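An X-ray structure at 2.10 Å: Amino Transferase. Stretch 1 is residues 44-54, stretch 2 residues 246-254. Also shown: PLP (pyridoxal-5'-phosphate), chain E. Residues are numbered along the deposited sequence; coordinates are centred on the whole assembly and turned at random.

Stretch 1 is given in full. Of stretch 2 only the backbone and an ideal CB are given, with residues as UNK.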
# COMPACT_ATOMS: atom_id res chain seq x y z
N ASN A 44 -5.80 19.47 1.41
CA ASN A 44 -6.77 18.38 1.58
C ASN A 44 -8.09 18.65 0.89
O ASN A 44 -8.62 19.76 1.02
CB ASN A 44 -7.07 18.13 3.07
CG ASN A 44 -5.87 17.63 3.86
OD1 ASN A 44 -5.75 17.94 5.04
ND2 ASN A 44 -4.99 16.84 3.23
N PRO A 45 -8.64 17.66 0.14
CA PRO A 45 -9.99 17.80 -0.41
C PRO A 45 -10.99 18.30 0.65
O PRO A 45 -11.04 17.77 1.76
CB PRO A 45 -10.33 16.37 -0.86
CG PRO A 45 -9.04 15.83 -1.31
CD PRO A 45 -8.01 16.40 -0.35
N SER A 46 -11.71 19.37 0.31
CA SER A 46 -12.67 20.01 1.19
C SER A 46 -14.14 19.87 0.78
O SER A 46 -15.01 20.25 1.57
CB SER A 46 -12.29 21.48 1.33
OG SER A 46 -12.24 22.10 0.06
N ILE A 47 -14.44 19.36 -0.42
CA ILE A 47 -15.84 19.14 -0.87
C ILE A 47 -16.21 17.67 -0.60
O ILE A 47 -15.33 16.80 -0.73
CB ILE A 47 -16.10 19.54 -2.37
CG1 ILE A 47 -15.34 18.62 -3.38
CG2 ILE A 47 -15.74 21.03 -2.59
CD1 ILE A 47 -15.54 19.00 -4.87
N PRO A 48 -17.48 17.39 -0.20
CA PRO A 48 -17.85 16.00 0.05
C PRO A 48 -17.95 15.19 -1.25
O PRO A 48 -18.21 15.75 -2.32
CB PRO A 48 -19.22 16.11 0.71
CG PRO A 48 -19.77 17.32 0.17
CD PRO A 48 -18.62 18.28 0.07
N ALA A 49 -17.76 13.87 -1.12
CA ALA A 49 -17.88 12.94 -2.25
C ALA A 49 -19.30 13.07 -2.82
O ALA A 49 -20.23 13.42 -2.07
CB ALA A 49 -17.64 11.48 -1.78
N PRO A 50 -19.49 12.80 -4.13
CA PRO A 50 -20.86 12.80 -4.66
C PRO A 50 -21.65 11.68 -3.97
O PRO A 50 -21.07 10.65 -3.60
CB PRO A 50 -20.65 12.48 -6.15
CG PRO A 50 -19.38 11.77 -6.18
CD PRO A 50 -18.53 12.43 -5.18
N GLN A 51 -22.96 11.87 -3.84
CA GLN A 51 -23.80 10.92 -3.11
C GLN A 51 -23.75 9.46 -3.61
O GLN A 51 -23.94 8.55 -2.82
CB GLN A 51 -25.24 11.44 -2.96
CG GLN A 51 -26.06 10.74 -1.86
CD GLN A 51 -25.39 10.79 -0.47
OE1 GLN A 51 -25.00 11.85 0.01
NE2 GLN A 51 -25.25 9.62 0.15
N ILE A 52 -23.44 9.26 -4.90
CA ILE A 52 -23.28 7.91 -5.49
C ILE A 52 -22.23 7.03 -4.75
O ILE A 52 -22.42 5.83 -4.68
CB ILE A 52 -23.02 7.99 -7.03
CG1 ILE A 52 -23.09 6.62 -7.73
CG2 ILE A 52 -21.66 8.66 -7.32
CD1 ILE A 52 -24.37 5.87 -7.54
N VAL A 53 -21.19 7.64 -4.17
CA VAL A 53 -20.15 6.93 -3.39
C VAL A 53 -20.76 6.23 -2.17
O VAL A 53 -20.75 5.01 -2.10
CB VAL A 53 -18.98 7.89 -2.98
CG1 VAL A 53 -17.99 7.20 -2.00
CG2 VAL A 53 -18.24 8.38 -4.23
N ASN A 54 -21.31 7.02 -1.24
CA ASN A 54 -21.93 6.50 -0.00
C ASN A 54 -23.13 5.58 -0.28
O ASN A 54 -23.27 4.55 0.38
CB ASN A 54 -22.29 7.64 0.97
CG ASN A 54 -21.06 8.22 1.71
OD1 ASN A 54 -19.92 7.72 1.62
ND2 ASN A 54 -21.30 9.29 2.45
N UNK A 246 -8.66 8.52 -7.13
CA UNK A 246 -9.97 9.13 -6.86
C UNK A 246 -9.96 10.03 -5.61
O UNK A 246 -11.02 10.39 -5.10
CB UNK A 246 -11.02 8.03 -6.69
N UNK A 247 -8.76 10.42 -5.16
CA UNK A 247 -8.58 11.26 -3.98
C UNK A 247 -9.21 12.65 -4.13
O UNK A 247 -9.79 13.15 -3.18
CB UNK A 247 -7.09 11.41 -3.68
N UNK A 248 -9.11 13.24 -5.32
CA UNK A 248 -9.68 14.58 -5.59
C UNK A 248 -11.01 14.58 -6.32
O UNK A 248 -11.92 15.36 -5.99
CB UNK A 248 -8.68 15.40 -6.41
N UNK A 249 -11.12 13.70 -7.33
CA UNK A 249 -12.31 13.58 -8.16
C UNK A 249 -13.54 13.15 -7.36
O UNK A 249 -14.58 13.75 -7.50
CB UNK A 249 -12.05 12.58 -9.29
N UNK A 250 -13.37 12.17 -6.48
CA UNK A 250 -14.42 11.67 -5.59
C UNK A 250 -14.26 12.09 -4.11
O UNK A 250 -15.08 11.71 -3.28
CB UNK A 250 -14.45 10.14 -5.68
N UNK A 251 -13.22 12.87 -3.77
CA UNK A 251 -12.95 13.29 -2.38
C UNK A 251 -12.76 12.10 -1.42
O UNK A 251 -13.26 12.10 -0.28
CB UNK A 251 -14.10 14.17 -1.88
N UNK A 252 -12.00 11.10 -1.90
CA UNK A 252 -11.72 9.89 -1.15
C UNK A 252 -10.21 9.70 -0.89
O UNK A 252 -9.70 8.60 -1.09
CB UNK A 252 -12.28 8.68 -1.90
N UNK A 253 -9.50 10.76 -0.41
CA UNK A 253 -8.04 10.63 -0.22
C UNK A 253 -7.59 9.58 0.80
O UNK A 253 -6.54 8.97 0.60
CB UNK A 253 -7.47 11.99 0.21
N UNK A 254 -8.36 9.41 1.86
CA UNK A 254 -8.10 8.41 2.87
C UNK A 254 -8.47 6.98 2.49
O UNK A 254 -8.05 6.08 3.18
CB UNK A 254 -8.85 8.79 4.15
N1 PLP E . 0.28 13.93 -6.87
C2 PLP E . 0.05 15.27 -6.54
C2A PLP E . 0.56 16.34 -7.46
C3 PLP E . -0.68 15.61 -5.39
O3 PLP E . -0.93 16.92 -5.07
C4 PLP E . -1.16 14.59 -4.52
C4A PLP E . -1.52 15.03 -3.12
O4A PLP E . -0.65 15.10 -2.25
C5 PLP E . -0.91 13.23 -4.88
C6 PLP E . -0.19 12.91 -6.05
C5A PLP E . -1.34 12.07 -4.01
O4P PLP E . -2.60 11.57 -4.33
P PLP E . -3.09 10.24 -3.57
O1P PLP E . -3.93 9.40 -4.48
O2P PLP E . -3.97 10.63 -2.42
O3P PLP E . -1.94 9.43 -3.06

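Position 246 starts the stretch with its CB beyond reach of anything in stretch 1, so this contact sets no preference there. The deposited residue is Tyr246, whose backbone O accepts a hydrogen bond from the N of position 250 at 3.3 Å and helps to fold the segment into a compact turn.

At position 247 the ideal CB lies 5.4 Å from Pro45 CG and points sideways to stretch 1. The cofactor phosphate is the stronger guide, with two phosphate oxygens, O1P and O2P, within a short reach of this CB, so a small hydroxyl, serine or threonine, would suit. Ser247 is deposited, its OG 2.8 Å from PLP O2P. Its contact with stretch 1 is made by the backbone: Ser247 O lies 3.4 Å from Pro45 CG.

The ideal CB of position 248 also points sideways and lies 5.1 Å from Pro45 CG, while PLP C4A lies in another direction, 7.9 Å from the same CB. A long chain could pass the proline and reach that carbon, and in an aminotransferase a lysine is the obvious candidate. Lys248 is deposited. Its CG passes 4.5 Å from Pro45 CG, and its extended end brings NZ to 3.1 Å from PLP C4A.

Position 249 points away from stretch 1, which leaves many residues possible; Ser249 is found, with no contact across.

At position 250 the CB points sideways, but the ideal CB is 4.4 Å from Val53 CG2 and 4.7 Å from Pro50 CD. Stretch 1 offers only carbon here, so an apolar chain long enough to turn inward is favoured: leucine, isoleucine or methionine. Leu250 does this with chi1 m and chi2 t, placing CD2 3.6 Å from Pro50 CG and 3.8 Å from Val53 CG2. Its backbone O also sits close to stretch 1, 3.0 Å from Ala49 CB.

Position 251 faces stretch 1 most directly. The CB points toward it, and from the ideal CB to Ile47 O is a tight 3.1 Å, leaving little room for bulk in that direction but offering a carbonyl oxygen as acceptor. Phi and psi of 58° and 43° are left-handed, so glycine, asparagine or aspartate would be plausible on backbone grounds, whereas the nearby carbonyl argues for a small donor. Ser251 supplies one: with chi1 m, OG donates to Ile47 O at 2.6 Å. A water reinforces the join, accepting from Ala49 N at 2.9 Å and donating to Ser251 O at 3.0 Å.

Position 252 has no stretch 1 atom within 5.5 Å of its ideal CB, yet Ala49 and Val53 lie within reach of a longer apolar chain. Leucine or methionine could bridge the gap. Leu252, chi1 m and chi2 t, brings CD2 to 3.8 Å from Val53 CG1 and 4.0 Å from Ala49 CB.

At position 253 the CB points toward stretch 1, 4.4 Å from Pro45 CG. Phi of -63° admits proline, although alanine or valine could also meet that ring. Pro253 packs its CG 3.9 Å from Pro45 CG, an apolar contact.

Position 254 is out of reach, and Gly254 has no side chain to contribute.

Stretch 2 (246-254) YSKSLSLPG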
# COMPACT_ATOMS: atom_id res chain seq x y z
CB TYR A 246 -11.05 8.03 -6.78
CG TYR A 246 -11.18 7.30 -8.10
CD1 TYR A 246 -10.37 6.19 -8.39
CD2 TYR A 246 -12.08 7.72 -9.08
CE1 TYR A 246 -10.45 5.52 -9.61
CE2 TYR A 246 -12.19 7.04 -10.33
CZ TYR A 246 -11.36 5.95 -10.57
OH TYR A 246 -11.41 5.25 -11.76
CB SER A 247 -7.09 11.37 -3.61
OG SER A 247 -6.51 10.08 -3.36
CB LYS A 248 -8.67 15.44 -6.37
CG LYS A 248 -7.54 15.98 -5.52
CD LYS A 248 -6.42 15.01 -5.29
CE LYS A 248 -5.52 15.43 -4.14
NZ LYS A 248 -4.46 14.42 -3.93
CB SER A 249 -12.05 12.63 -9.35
OG SER A 249 -11.84 11.31 -8.91
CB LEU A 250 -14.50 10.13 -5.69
CG LEU A 250 -15.03 9.54 -7.00
CD1 LEU A 250 -14.85 8.01 -6.99
CD2 LEU A 250 -16.51 9.92 -7.23
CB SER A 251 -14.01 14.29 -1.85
OG SER A 251 -13.91 15.51 -2.54
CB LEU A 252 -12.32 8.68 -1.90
CG LEU A 252 -13.80 8.70 -2.29
CD1 LEU A 252 -14.17 7.47 -3.07
CD2 LEU A 252 -14.72 8.85 -1.07
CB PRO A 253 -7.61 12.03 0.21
CG PRO A 253 -8.75 12.62 0.80
CD PRO A 253 -9.94 12.09 0.05
O HOH W 1 -15.88 12.92 0.89
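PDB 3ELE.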